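Local coordinates for protein putative phosphinothricin n-acetyltransferase (Acinetobacter baylyi, PDB 2JLM) that probably transfers the acetyl group of acetyl-CoA to the amino group of L-methionine sulfoximine and L-methionine sulfone, as a GNAT-family acetyltransferase, at residues D[28-33]-D[101-106]; D[37-42]-D[162-167]; D[54-59]-D[76-81]; D[125-130]-D[145-150]. All coordinates share one frame; numbering follows the deposited sequence.

From the N terminus, helix 17-34 supplies the first half of contact 1, and the loop after it the first half of contact 2. Contact 3 closes first, joining helix 46-58 to strand 73-81 with strand 63-68 in between. Contact 1 closes next, at the turn before helix 107-121; its span encloses contact 3. Contact 4 then spans helix 136-144, linking strand 126-132 to the start of strand 148-159. Contact 2 closes last, on strand 162-172, so its long loop crosses that of contact 1 and encloses contacts 3 and 4. Contacts 2, 3 and 4 all reach the one mixed sheet, and contacts 2 and 4 also border the third subunit.

Contact 1 of 4, residues D[28-33]-D[101-106]; sequences LNDAII and DYRGLG
Asp-30 on helix 17-34 and Arg-103 in the loop ahead of helix 107-121 form a surface salt bridge in a GNAT acetyltransferase. The loop Arg-103 to Gly-106 matches the start of the Arg/Gln-x-x-Gly-x-Gly/Ala motif, whose backbone amides in this family receive the pyrophosphate of acetyl-CoA; it probably does so here too. The bridge rests on one charged pair, Asp-30 OD2 with Arg-103 NH1 at 2.6 Å. The two side chains reach out from opposite directions, and their flat ends lie nearly coplanar, 24° apart. NH1 approaches almost on the extension of the CG-OD2 bond, while OD2 sits in the guanidinium plane at its edge; the N-H points somewhat off line (138°). One oxygen therefore takes the contact end-on, and the pair is not bidentate.

Both charged groups are positioned by second partners. The other carboxylate oxygen, OD1, bonds to ND2 of Asn-34 one helical turn on, which should limit rotation of the carboxylate. Arg-103 gives NE to the carbonyl of Ile-98, anchoring the guanidinium to the end of strand 91-98. A long, flexible arginine suits this place because the backbones stay well apart: the nearest CA atoms, those of Asp-30 and Asp-101, are 11.2 Å from each other. Behind it, residues Tyr-102 to Leu-105 make a type II beta turn, and Gly-106 follows as N-cap of the next helix. Gly-104 takes the third position of that turn with a positive phi of 86°, where a CB would collide with the carbonyl O of Arg-103.

Contact 2 of 4, residues D[37-42]-D[162-167]; sequences ALYDYK and RWLDAA
The phenol end of Tyr-39 pushes in beside Leu-164, its OH 3.7 Å from Leu-164 CB and 3.8 Å from Leu-164 CD1. Ring carbon CZ of Tyr-39 also meets that methyl, at 4.0 Å, and the methyl stands oblique to the ring. The two side chains run past one another in opposite directions, and together they bridge the 10.3 Å between the CA atoms of Tyr-39 and Leu-164. A branched leucine suits the buried position: CG anti to its own carbonyl carbon (chi1 -52°) and an extended chi2 of 168° together put CD1 against the phenol.

Leu-164 belongs to strand 162-172, which lies between strands 126-132 and 148-159 in the mixed GNAT sheet; Tyr-39 comes from the loop between helices 17-34 and 46-58. Tyr-88 of the third subunit, a neighbouring chain, stacks on the tyrosine ring.

The contact is looser past Leu-164. Asp-165 O stays 4.3 Å from Tyr-39 OH, too far for a hydrogen bond. Asp-165 is partly exposed; its CB points away from the loop, and its OD2 bonds instead to the backbone N of Gln-155 on strand 148-159.

Contact 3 of 4, residues D[54-59]-D[76-81]; sequences ATKRQN and FASWGS
Ser-78 OG has two partners: it accepts a hydrogen bond from Lys-56 NZ at 3.1 Å and bonds to the carbonyl O of Pro-62, which can only accept. The hydroxyl thus accepts from the ammonium and donates its proton to the carbonyl. Serine fits because its stem is short: CB points toward helix 46-58, and OG, anti to the backbone N (chi1 -172°), meets NZ.

The lysine provides the length. Its chain bends at chi2 and again at chi4, laying CE 3.6 Å from Ser-78 OG and carrying NZ along the strand to 2.9 Å from Trp-79 O. The axes of the short helix and strand segments are 9.6 Å apart at their closest, a gap that a long lysine bridges; they cross at 78°.

Helices 17-34 and 46-58 cover one face of strand 73-81, helix 107-121 the other. Ser-78 faces helix 46-58, whereas Trp-79 turns the other way and packs on Leu-115 and Ala-119 of helix 107-121, the layering of the GNAT alpha/beta fold. Where helix 46-58 ends, Asn-59 turns its ND2 back to Thr-55 O, a carbonyl that also accepts Asn-59 N from the opposite face of its plane. Back at the strand, the positive end of Lys-56 lies among uncharged oxygens, so its charge is probably eased by dipoles rather than by a counter-ion in the contact.

Contact 4 of 4, residues D[125-130]-D[145-150]; sequences HVMVGC and LGFIHS
A beta-alpha-beta crossover leads from strand 126-132 through helix 136-144 to strand 148-159, which runs parallel to the first with strand 162-172 between them. Phe-147, three residues past the end of the helix, meets Met-127 and Gly-129 of the earlier strand. Ring atom CE1 of Phe-147 does the touching. It comes 3.6 Å from Met-127 O and 4.2 Å from Met-127 CB, with Gly-129 N farther away at 4.5 Å; the carbonyl and the amide both lie obliquely to the ring. With CG anti to the carbonyl carbon (chi1 -74°), the phenylalanine brings the CE1 corner of its ring to the O and CB of Met-127.

The ring is hemmed in by other aromatics: His-142 of the connecting helix meets it edge-to-face, and His-94 meets it at an angle. Methionine suits its own place by being long and flexible, for its chain runs on to Ile-116 and Ala-119 of helix 107-121. Just before the ring, Gly-146 has a positive phi of 97° and ends helix 136-144 in a Schellman motif, a backbone shape that glycine takes easily. A glycine followed by phenylalanine at this helix end recurs in many GNAT proteins.

Contact 1 of 4, residues D[28-33]-D[101-106]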
loop_
_atom_site.group_PDB
_atom_site.type_symbol
_atom_site.label_atom_id
_atom_site.label_comp_id
_atom_site.label_asym_id
_atom_site.label_seq_id
_atom_site.Cartn_x
_atom_site.Cartn_y
_atom_site.Cartn_z
ATOM N N LEU D 28 -23.442 11.367 -9.312
ATOM C CA LEU D 28 -24.185 11.090 -8.084
ATOM C C LEU D 28 -25.452 11.931 -7.969
ATOM O O LEU D 28 -26.549 11.399 -7.748
ATOM C CB LEU D 28 -23.302 11.308 -6.858
ATOM C CG LEU D 28 -22.170 10.289 -6.720
ATOM C CD1 LEU D 28 -21.478 10.432 -5.374
ATOM C CD2 LEU D 28 -22.696 8.867 -6.913
ATOM N N ASN D 29 -25.306 13.244 -8.116
ATOM C CA ASN D 29 -26.448 14.135 -7.947
ATOM C C ASN D 29 -27.563 13.847 -8.936
ATOM O O ASN D 29 -28.745 14.008 -8.611
ATOM C CB ASN D 29 -26.021 15.595 -8.005
ATOM C CG ASN D 29 -25.185 15.989 -6.816
ATOM O OD1 ASN D 29 -25.232 15.335 -5.774
ATOM N ND2 ASN D 29 -24.405 17.053 -6.963
ATOM N N ASP D 30 -27.198 13.397 -10.133
ATOM C CA ASP D 30 -28.218 13.038 -11.108
ATOM C C ASP D 30 -29.020 11.847 -10.602
ATOM O O ASP D 30 -30.248 11.814 -10.730
ATOM C CB ASP D 30 -27.616 12.704 -12.468
ATOM C CG ASP D 30 -28.580 11.922 -13.344
ATOM O OD1 ASP D 30 -29.511 12.529 -13.920
ATOM O OD2 ASP D 30 -28.417 10.688 -13.442
ATOM N N ALA D 31 -28.316 10.873 -10.029
ATOM C CA ALA D 31 -28.953 9.678 -9.484
ATOM C C ALA D 31 -29.793 10.016 -8.260
ATOM O O ALA D 31 -30.829 9.400 -8.019
ATOM C CB ALA D 31 -27.911 8.634 -9.130
ATOM N N ILE D 32 -29.334 10.993 -7.486
ATOM C CA ILE D 32 -30.043 11.413 -6.285
ATOM C C ILE D 32 -31.370 12.062 -6.647
ATOM O O ILE D 32 -32.401 11.800 -6.022
ATOM C CB ILE D 32 -29.209 12.412 -5.468
ATOM C CG1 ILE D 32 -28.023 11.697 -4.825
ATOM C CG2 ILE D 32 -30.077 13.112 -4.407
ATOM C CD1 ILE D 32 -27.054 12.617 -4.125
ATOM N N ILE D 33 -31.340 12.903 -7.672
ATOM C CA ILE D 33 -32.511 13.684 -8.046
ATOM C C ILE D 33 -33.540 12.877 -8.841
ATOM O O ILE D 33 -34.746 13.094 -8.714
ATOM C CB ILE D 33 -32.098 14.943 -8.840
ATOM C CG1 ILE D 33 -31.771 16.088 -7.879
ATOM C CG2 ILE D 33 -33.189 15.355 -9.809
ATOM C CD1 ILE D 33 -30.620 15.793 -6.934
ATOM N N ASP D 101 -25.999 9.924 -20.121
ATOM C CA ASP D 101 -25.955 9.782 -21.573
ATOM C C ASP D 101 -25.471 8.411 -22.021
ATOM O O ASP D 101 -25.634 8.040 -23.182
ATOM C CB ASP D 101 -25.078 10.871 -22.200
ATOM C CG ASP D 101 -25.626 12.268 -21.966
ATOM O OD1 ASP D 101 -26.866 12.424 -21.967
ATOM O OD2 ASP D 101 -24.821 13.207 -21.778
ATOM N N TYR D 102 -24.874 7.650 -21.112
ATOM C CA TYR D 102 -24.261 6.388 -21.527
ATOM C C TYR D 102 -24.915 5.148 -20.945
ATOM O O TYR D 102 -24.300 4.082 -20.891
ATOM C CB TYR D 102 -22.758 6.404 -21.245
ATOM C CG TYR D 102 -22.043 7.506 -21.995
ATOM C CD1 TYR D 102 -21.939 8.780 -21.454
ATOM C CD2 TYR D 102 -21.500 7.279 -23.250
ATOM C CE1 TYR D 102 -21.301 9.790 -22.131
ATOM C CE2 TYR D 102 -20.859 8.285 -23.937
ATOM C CZ TYR D 102 -20.762 9.540 -23.372
ATOM O OH TYR D 102 -20.123 10.550 -24.050
ATOM N N ARG D 103 -26.165 5.285 -20.515
ATOM C CA ARG D 103 -26.885 4.139 -19.977
ATOM C C ARG D 103 -27.364 3.245 -21.107
ATOM O O ARG D 103 -27.549 3.705 -22.231
ATOM C CB ARG D 103 -28.054 4.597 -19.114
ATOM C CG ARG D 103 -27.672 5.713 -18.165
ATOM C CD ARG D 103 -28.282 5.499 -16.799
ATOM N NE ARG D 103 -27.835 6.520 -15.867
ATOM C CZ ARG D 103 -28.549 7.588 -15.534
ATOM N NH1 ARG D 103 -28.061 8.474 -14.678
ATOM N NH2 ARG D 103 -29.755 7.767 -16.052
ATOM N N GLY D 104 -27.544 1.962 -20.812
ATOM C CA GLY D 104 -28.032 1.026 -21.810
ATOM C C GLY D 104 -26.956 0.412 -22.685
ATOM O O GLY D 104 -27.253 -0.386 -23.571
ATOM N N LEU D 105 -25.700 0.761 -22.424
ATOM C CA LEU D 105 -24.589 0.332 -23.276
ATOM C C LEU D 105 -23.774 -0.841 -22.729
ATOM O O LEU D 105 -22.837 -1.297 -23.384
ATOM C CB LEU D 105 -23.648 1.511 -23.532
ATOM C CG LEU D 105 -24.303 2.745 -24.154
ATOM C CD1 LEU D 105 -23.294 3.885 -24.278
ATOM C CD2 LEU D 105 -24.921 2.392 -25.507
ATOM N N GLY D 106 -24.105 -1.313 -21.530
ATOM C CA GLY D 106 -23.379 -2.426 -20.931
ATOM C C GLY D 106 -22.175 -1.971 -20.122
ATOM O O GLY D 106 -21.285 -2.757 -19.775
#

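Contact 2 of 4, residues D[37-42]-D[162-167]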
loop_
_atom_site.group_PDB
_atom_site.type_symbol
_atom_site.label_atom_id
_atom_site.label_comp_id
_atom_site.label_asym_id
_atom_site.label_seq_id
_atom_site.Cartn_x
_atom_site.Cartn_y
_atom_site.Cartn_z
ATOM N N ALA D 37 -31.747 5.135 -6.772
ATOM C CA ALA D 37 -30.460 4.437 -6.805
ATOM C C ALA D 37 -29.515 4.890 -5.704
ATOM O O ALA D 37 -28.576 4.177 -5.337
ATOM N N LEU D 38 -29.752 6.087 -5.192
ATOM C CA LEU D 38 -29.029 6.561 -4.025
ATOM C C LEU D 38 -30.094 7.039 -3.056
ATOM O O LEU D 38 -31.125 7.576 -3.476
ATOM C CB LEU D 38 -28.077 7.697 -4.399
ATOM C CG LEU D 38 -26.719 7.703 -3.693
ATOM C CD1 LEU D 38 -25.915 8.936 -4.088
ATOM C CD2 LEU D 38 -26.879 7.619 -2.182
ATOM N N TYR D 39 -29.877 6.829 -1.766
ATOM C CA TYR D 39 -30.935 7.140 -0.813
ATOM C C TYR D 39 -30.797 8.522 -0.172
ATOM O O TYR D 39 -31.212 8.731 0.966
ATOM C CB TYR D 39 -31.111 6.011 0.211
ATOM C CG TYR D 39 -32.049 4.914 -0.270
ATOM C CD1 TYR D 39 -32.970 4.325 0.589
ATOM C CD2 TYR D 39 -32.031 4.489 -1.592
ATOM C CE1 TYR D 39 -33.836 3.321 0.143
ATOM C CE2 TYR D 39 -32.892 3.494 -2.046
ATOM C CZ TYR D 39 -33.792 2.914 -1.175
ATOM O OH TYR D 39 -34.651 1.922 -1.621
ATOM N N ASP D 40 -30.233 9.462 -0.930
ATOM C CA ASP D 40 -30.238 10.878 -0.561
ATOM C C ASP D 40 -31.473 11.602 -1.096
ATOM O O ASP D 40 -32.088 11.158 -2.071
ATOM C CB ASP D 40 -28.997 11.581 -1.107
ATOM C CG ASP D 40 -27.797 11.435 -0.206
ATOM O OD1 ASP D 40 -27.278 10.304 -0.083
ATOM O OD2 ASP D 40 -27.369 12.462 0.365
ATOM N N TYR D 41 -31.818 12.724 -0.464
ATOM C CA TYR D 41 -32.881 13.601 -0.960
ATOM C C TYR D 41 -32.293 14.798 -1.702
ATOM O O TYR D 41 -32.698 15.114 -2.818
ATOM C CB TYR D 41 -33.760 14.114 0.185
ATOM C CG TYR D 41 -34.587 13.053 0.862
ATOM C CD1 TYR D 41 -34.408 12.765 2.207
ATOM C CD2 TYR D 41 -35.548 12.334 0.160
ATOM C CE1 TYR D 41 -35.168 11.782 2.843
ATOM C CE2 TYR D 41 -36.312 11.347 0.784
ATOM C CZ TYR D 41 -36.114 11.079 2.128
ATOM O OH TYR D 41 -36.862 10.112 2.760
ATOM N N LYS D 42 -31.339 15.466 -1.061
ATOM C CA LYS D 42 -30.745 16.682 -1.600
ATOM C C LYS D 42 -29.377 16.401 -2.210
ATOM O O LYS D 42 -28.631 15.551 -1.716
ATOM C CB LYS D 42 -30.620 17.741 -0.497
ATOM C CG LYS D 42 -31.904 17.989 0.278
ATOM N N ARG D 162 -43.154 7.785 -1.434
ATOM C CA ARG D 162 -43.595 6.394 -1.367
ATOM C C ARG D 162 -42.590 5.437 -0.728
ATOM O O ARG D 162 -41.377 5.655 -0.776
ATOM C CB ARG D 162 -44.031 5.873 -2.750
ATOM C CG ARG D 162 -42.916 5.707 -3.764
ATOM C CD ARG D 162 -43.449 5.210 -5.113
ATOM N NE ARG D 162 -42.363 4.684 -5.942
ATOM C CZ ARG D 162 -41.745 5.379 -6.889
ATOM N NH1 ARG D 162 -42.115 6.628 -7.145
ATOM N NH2 ARG D 162 -40.763 4.821 -7.589
ATOM N N TRP D 163 -43.123 4.381 -0.119
ATOM C CA TRP D 163 -42.318 3.335 0.486
ATOM C C TRP D 163 -41.601 2.527 -0.584
ATOM O O TRP D 163 -42.191 2.163 -1.605
ATOM C CB TRP D 163 -43.198 2.413 1.344
ATOM C CG TRP D 163 -43.855 3.142 2.472
ATOM C CD1 TRP D 163 -45.192 3.313 2.665
ATOM C CD2 TRP D 163 -43.201 3.835 3.543
ATOM N NE1 TRP D 163 -45.416 4.057 3.796
ATOM C CE2 TRP D 163 -44.211 4.394 4.356
ATOM C CE3 TRP D 163 -41.858 4.025 3.904
ATOM C CZ2 TRP D 163 -43.925 5.131 5.518
ATOM C CZ3 TRP D 163 -41.568 4.768 5.052
ATOM C CH2 TRP D 163 -42.599 5.308 5.847
ATOM N N LEU D 164 -40.329 2.239 -0.341
ATOM C CA LEU D 164 -39.531 1.444 -1.267
ATOM C C LEU D 164 -39.057 0.184 -0.583
ATOM O O LEU D 164 -38.788 0.183 0.618
ATOM C CB LEU D 164 -38.310 2.235 -1.728
ATOM C CG LEU D 164 -38.619 3.626 -2.269
ATOM C CD1 LEU D 164 -37.330 4.428 -2.427
ATOM C CD2 LEU D 164 -39.395 3.509 -3.587
ATOM N N ASP D 165 -38.942 -0.881 -1.365
ATOM C CA ASP D 165 -38.419 -2.143 -0.887
ATOM C C ASP D 165 -36.934 -2.177 -1.225
ATOM O O ASP D 165 -36.549 -1.862 -2.344
ATOM C CB ASP D 165 -39.151 -3.300 -1.571
ATOM C CG ASP D 165 -40.625 -3.358 -1.193
ATOM O OD1 ASP D 165 -41.386 -4.096 -1.860
ATOM O OD2 ASP D 165 -41.018 -2.671 -0.221
ATOM N N ALA D 166 -36.106 -2.527 -0.250
ATOM C CA ALA D 166 -34.671 -2.639 -0.466
ATOM C C ALA D 166 -34.288 -4.110 -0.620
ATOM O O ALA D 166 -34.296 -4.861 0.350
ATOM C CB ALA D 166 -33.924 -2.022 0.689
ATOM N N ALA D 167 -33.973 -4.528 -1.842
ATOM C CA ALA D 167 -33.593 -5.915 -2.076
ATOM C C ALA D 167 -32.095 -6.057 -1.883
ATOM O O ALA D 167 -31.334 -5.154 -2.237
ATOM C CB ALA D 167 -33.989 -6.354 -3.472
#

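Contact 3 of 4, residues D[54-59]-D[76-81]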
loop_
_atom_site.group_PDB
_atom_site.type_symbol
_atom_site.label_atom_id
_atom_site.label_comp_id
_atom_site.label_asym_id
_atom_site.label_seq_id
_atom_site.Cartn_x
_atom_site.Cartn_y
_atom_site.Cartn_z
ATOM N N ALA D 54 -12.023 10.871 0.907
ATOM C CA ALA D 54 -11.146 10.609 2.042
ATOM C C ALA D 54 -11.392 9.218 2.614
ATOM O O ALA D 54 -10.455 8.437 2.814
ATOM C CB ALA D 54 -11.333 11.673 3.117
ATOM N N THR D 55 -12.659 8.913 2.869
ATOM C CA THR D 55 -13.055 7.602 3.377
ATOM C C THR D 55 -12.488 6.475 2.520
ATOM O O THR D 55 -11.933 5.497 3.033
ATOM C CB THR D 55 -14.591 7.482 3.461
ATOM O OG1 THR D 55 -15.087 8.414 4.433
ATOM C CG2 THR D 55 -15.016 6.060 3.857
ATOM N N LYS D 56 -12.604 6.618 1.206
ATOM C CA LYS D 56 -12.178 5.542 0.318
ATOM C C LYS D 56 -10.668 5.386 0.285
ATOM O O LYS D 56 -10.164 4.264 0.179
ATOM C CB LYS D 56 -12.798 5.696 -1.076
ATOM C CG LYS D 56 -14.199 5.074 -1.128
ATOM C CD LYS D 56 -15.125 5.764 -2.092
ATOM C CE LYS D 56 -16.568 5.369 -1.809
ATOM N NZ LYS D 56 -16.691 3.912 -1.524
ATOM N N ARG D 57 -9.956 6.508 0.405
ATOM C CA ARG D 57 -8.493 6.510 0.480
ATOM C C ARG D 57 -8.017 5.826 1.751
ATOM O O ARG D 57 -7.269 4.850 1.702
ATOM C CB ARG D 57 -7.942 7.940 0.464
ATOM C CG ARG D 57 -7.643 8.497 -0.912
ATOM C CD ARG D 57 -6.842 9.798 -0.815
ATOM N NE ARG D 57 -7.567 10.852 -0.108
ATOM C CZ ARG D 57 -8.336 11.762 -0.702
ATOM N NH1 ARG D 57 -8.484 11.750 -2.021
ATOM N NH2 ARG D 57 -8.961 12.684 0.022
ATOM N N GLN D 58 -8.440 6.365 2.890
ATOM C CA GLN D 58 -8.094 5.803 4.189
ATOM C C GLN D 58 -8.295 4.291 4.199
ATOM O O GLN D 58 -7.458 3.551 4.712
ATOM C CB GLN D 58 -8.935 6.468 5.289
ATOM C CG GLN D 58 -9.043 5.676 6.590
ATOM C CD GLN D 58 -7.955 6.013 7.598
ATOM O OE1 GLN D 58 -6.818 6.323 7.233
ATOM N NE2 GLN D 58 -8.302 5.947 8.881
ATOM N N ASN D 59 -9.392 3.832 3.601
ATOM C CA ASN D 59 -9.763 2.426 3.688
ATOM C C ASN D 59 -9.283 1.562 2.537
ATOM O O ASN D 59 -9.538 0.353 2.511
ATOM C CB ASN D 59 -11.275 2.295 3.806
ATOM C CG ASN D 59 -11.783 2.725 5.151
ATOM O OD1 ASN D 59 -11.485 2.096 6.165
ATOM N ND2 ASN D 59 -12.560 3.801 5.173
ATOM N N PHE D 76 -18.601 4.949 -12.906
ATOM C CA PHE D 76 -17.646 4.388 -11.956
ATOM C C PHE D 76 -18.277 3.327 -11.055
ATOM O O PHE D 76 -19.498 3.230 -10.932
ATOM C CB PHE D 76 -17.010 5.502 -11.116
ATOM C CG PHE D 76 -17.963 6.173 -10.174
ATOM C CD1 PHE D 76 -18.013 5.805 -8.839
ATOM C CD2 PHE D 76 -18.819 7.169 -10.623
ATOM C CE1 PHE D 76 -18.901 6.422 -7.964
ATOM C CE2 PHE D 76 -19.706 7.786 -9.756
ATOM C CZ PHE D 76 -19.747 7.411 -8.426
ATOM N N ALA D 77 -17.438 2.504 -10.447
ATOM C CA ALA D 77 -17.919 1.513 -9.504
ATOM C C ALA D 77 -17.014 1.584 -8.297
ATOM O O ALA D 77 -15.864 2.003 -8.401
ATOM C CB ALA D 77 -17.892 0.124 -10.110
ATOM N N SER D 78 -17.530 1.186 -7.146
ATOM C CA SER D 78 -16.763 1.299 -5.924
ATOM C C SER D 78 -17.387 0.400 -4.864
ATOM O O SER D 78 -18.468 -0.148 -5.073
ATOM C CB SER D 78 -16.766 2.753 -5.462
ATOM O OG SER D 78 -15.887 2.949 -4.366
ATOM N N TRP D 79 -16.700 0.227 -3.738
ATOM C CA TRP D 79 -17.325 -0.394 -2.572
ATOM C C TRP D 79 -16.938 0.309 -1.281
ATOM O O TRP D 79 -16.028 1.127 -1.255
ATOM C CB TRP D 79 -17.052 -1.903 -2.491
ATOM C CG TRP D 79 -15.661 -2.285 -2.107
ATOM C CD1 TRP D 79 -15.005 -1.948 -0.957
ATOM C CD2 TRP D 79 -14.757 -3.110 -2.856
ATOM N NE1 TRP D 79 -13.749 -2.491 -0.952
ATOM C CE2 TRP D 79 -13.570 -3.210 -2.105
ATOM C CE3 TRP D 79 -14.832 -3.759 -4.089
ATOM C CZ2 TRP D 79 -12.470 -3.935 -2.548
ATOM C CZ3 TRP D 79 -13.739 -4.476 -4.527
ATOM C CH2 TRP D 79 -12.572 -4.557 -3.759
ATOM N N GLY D 80 -17.673 0.003 -0.222
ATOM C CA GLY D 80 -17.407 0.526 1.096
ATOM C C GLY D 80 -17.836 -0.510 2.117
ATOM O O GLY D 80 -18.174 -1.648 1.775
ATOM N N SER D 81 -17.841 -0.119 3.379
ATOM C CA SER D 81 -18.278 -1.022 4.426
ATOM C C SER D 81 -19.737 -1.410 4.186
ATOM O O SER D 81 -20.539 -0.572 3.783
ATOM C CB SER D 81 -18.124 -0.345 5.792
ATOM O OG SER D 81 -18.019 -1.311 6.823
#

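Contact 4 of 4, residues D[125-130]-D[145-150]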
loop_
_atom_site.group_PDB
_atom_site.type_symbol
_atom_site.label_atom_id
_atom_site.label_comp_id
_atom_site.label_asym_id
_atom_site.label_seq_id
_atom_site.Cartn_x
_atom_site.Cartn_y
_atom_site.Cartn_z
ATOM N N HIS D 125 -14.810 -11.716 0.836
ATOM C CA HIS D 125 -15.570 -12.958 0.826
ATOM C C HIS D 125 -16.954 -12.759 0.231
ATOM O O HIS D 125 -17.437 -13.604 -0.518
ATOM C CB HIS D 125 -15.699 -13.532 2.234
ATOM C CG HIS D 125 -16.341 -14.885 2.276
ATOM N ND1 HIS D 125 -15.871 -15.955 1.546
ATOM C CD2 HIS D 125 -17.406 -15.351 2.979
ATOM C CE1 HIS D 125 -16.626 -17.017 1.786
ATOM N NE2 HIS D 125 -17.562 -16.676 2.650
ATOM N N VAL D 126 -17.598 -11.648 0.583
ATOM C CA VAL D 126 -18.947 -11.368 0.113
ATOM C C VAL D 126 -19.084 -9.924 -0.379
ATOM O O VAL D 126 -18.684 -8.986 0.301
ATOM C CB VAL D 126 -19.999 -11.594 1.229
ATOM C CG1 VAL D 126 -21.340 -11.074 0.786
ATOM C CG2 VAL D 126 -20.105 -13.074 1.603
ATOM N N MET D 127 -19.655 -9.751 -1.564
ATOM C CA MET D 127 -20.053 -8.428 -2.027
ATOM C C MET D 127 -21.562 -8.315 -1.932
ATOM O O MET D 127 -22.279 -9.170 -2.446
ATOM C CB MET D 127 -19.634 -8.226 -3.481
ATOM C CG MET D 127 -18.134 -8.323 -3.712
ATOM S SD MET D 127 -17.751 -8.156 -5.463
ATOM C CE MET D 127 -18.391 -6.532 -5.817
ATOM N N VAL D 128 -22.051 -7.272 -1.276
ATOM C CA VAL D 128 -23.496 -7.061 -1.184
ATOM C C VAL D 128 -23.917 -5.863 -1.993
ATOM O O VAL D 128 -23.366 -4.771 -1.835
ATOM C CB VAL D 128 -23.931 -6.782 0.249
ATOM C CG1 VAL D 128 -25.433 -6.443 0.295
ATOM C CG2 VAL D 128 -23.595 -7.968 1.141
ATOM N N GLY D 129 -24.905 -6.060 -2.854
ATOM C CA GLY D 129 -25.561 -4.940 -3.505
ATOM C C GLY D 129 -26.954 -4.694 -2.938
ATOM O O GLY D 129 -27.740 -5.617 -2.737
ATOM N N CYS D 130 -27.263 -3.436 -2.677
ATOM C CA CYS D 130 -28.577 -3.078 -2.189
ATOM C C CYS D 130 -29.359 -2.321 -3.271
ATOM O O CYS D 130 -28.999 -1.213 -3.641
ATOM C CB CYS D 130 -28.451 -2.234 -0.921
ATOM S SG CYS D 130 -30.035 -1.816 -0.182
ATOM N N LEU D 145 -24.230 -11.738 -13.202
ATOM C CA LEU D 145 -22.880 -11.790 -12.658
ATOM C C LEU D 145 -22.772 -12.827 -11.542
ATOM O O LEU D 145 -21.716 -12.990 -10.944
ATOM C CB LEU D 145 -22.473 -10.419 -12.133
ATOM C CG LEU D 145 -22.259 -9.354 -13.212
ATOM C CD1 LEU D 145 -22.329 -7.964 -12.619
ATOM C CD2 LEU D 145 -20.938 -9.565 -13.924
ATOM N N GLY D 146 -23.879 -13.499 -11.236
ATOM C CA GLY D 146 -23.845 -14.582 -10.268
ATOM C C GLY D 146 -24.265 -14.181 -8.863
ATOM O O GLY D 146 -24.147 -14.972 -7.931
ATOM N N PHE D 147 -24.743 -12.951 -8.695
ATOM C CA PHE D 147 -25.307 -12.568 -7.406
ATOM C C PHE D 147 -26.572 -13.350 -7.165
ATOM O O PHE D 147 -27.279 -13.714 -8.102
ATOM C CB PHE D 147 -25.633 -11.081 -7.337
ATOM C CG PHE D 147 -24.421 -10.204 -7.208
ATOM C CD1 PHE D 147 -24.145 -9.549 -6.019
ATOM C CD2 PHE D 147 -23.561 -10.031 -8.282
ATOM C CE1 PHE D 147 -23.042 -8.723 -5.910
ATOM C CE2 PHE D 147 -22.459 -9.218 -8.178
ATOM C CZ PHE D 147 -22.195 -8.561 -6.989
ATOM N N ILE D 148 -26.852 -13.590 -5.893
ATOM C CA ILE D 148 -28.051 -14.282 -5.488
ATOM C C ILE D 148 -28.866 -13.380 -4.577
ATOM O O ILE D 148 -28.317 -12.626 -3.766
ATOM C CB ILE D 148 -27.696 -15.583 -4.742
ATOM C CG1 ILE D 148 -26.791 -16.458 -5.613
ATOM C CG2 ILE D 148 -28.942 -16.346 -4.383
ATOM N N HIS D 149 -30.182 -13.472 -4.715
ATOM C CA HIS D 149 -31.113 -12.711 -3.903
ATOM C C HIS D 149 -31.060 -13.172 -2.437
ATOM O O HIS D 149 -31.379 -14.313 -2.131
ATOM C CB HIS D 149 -32.515 -12.881 -4.482
ATOM C CG HIS D 149 -33.570 -12.126 -3.744
ATOM N ND1 HIS D 149 -34.786 -12.678 -3.406
ATOM C CD2 HIS D 149 -33.584 -10.862 -3.254
ATOM C CE1 HIS D 149 -35.509 -11.787 -2.754
ATOM N NE2 HIS D 149 -34.802 -10.677 -2.645
ATOM N N SER D 150 -30.627 -12.301 -1.533
ATOM C CA SER D 150 -30.458 -12.697 -0.127
ATOM C C SER D 150 -31.728 -12.448 0.674
ATOM O O SER D 150 -31.941 -13.048 1.733
ATOM C CB SER D 150 -29.303 -11.937 0.524
ATOM O OG SER D 150 -28.081 -12.131 -0.164
#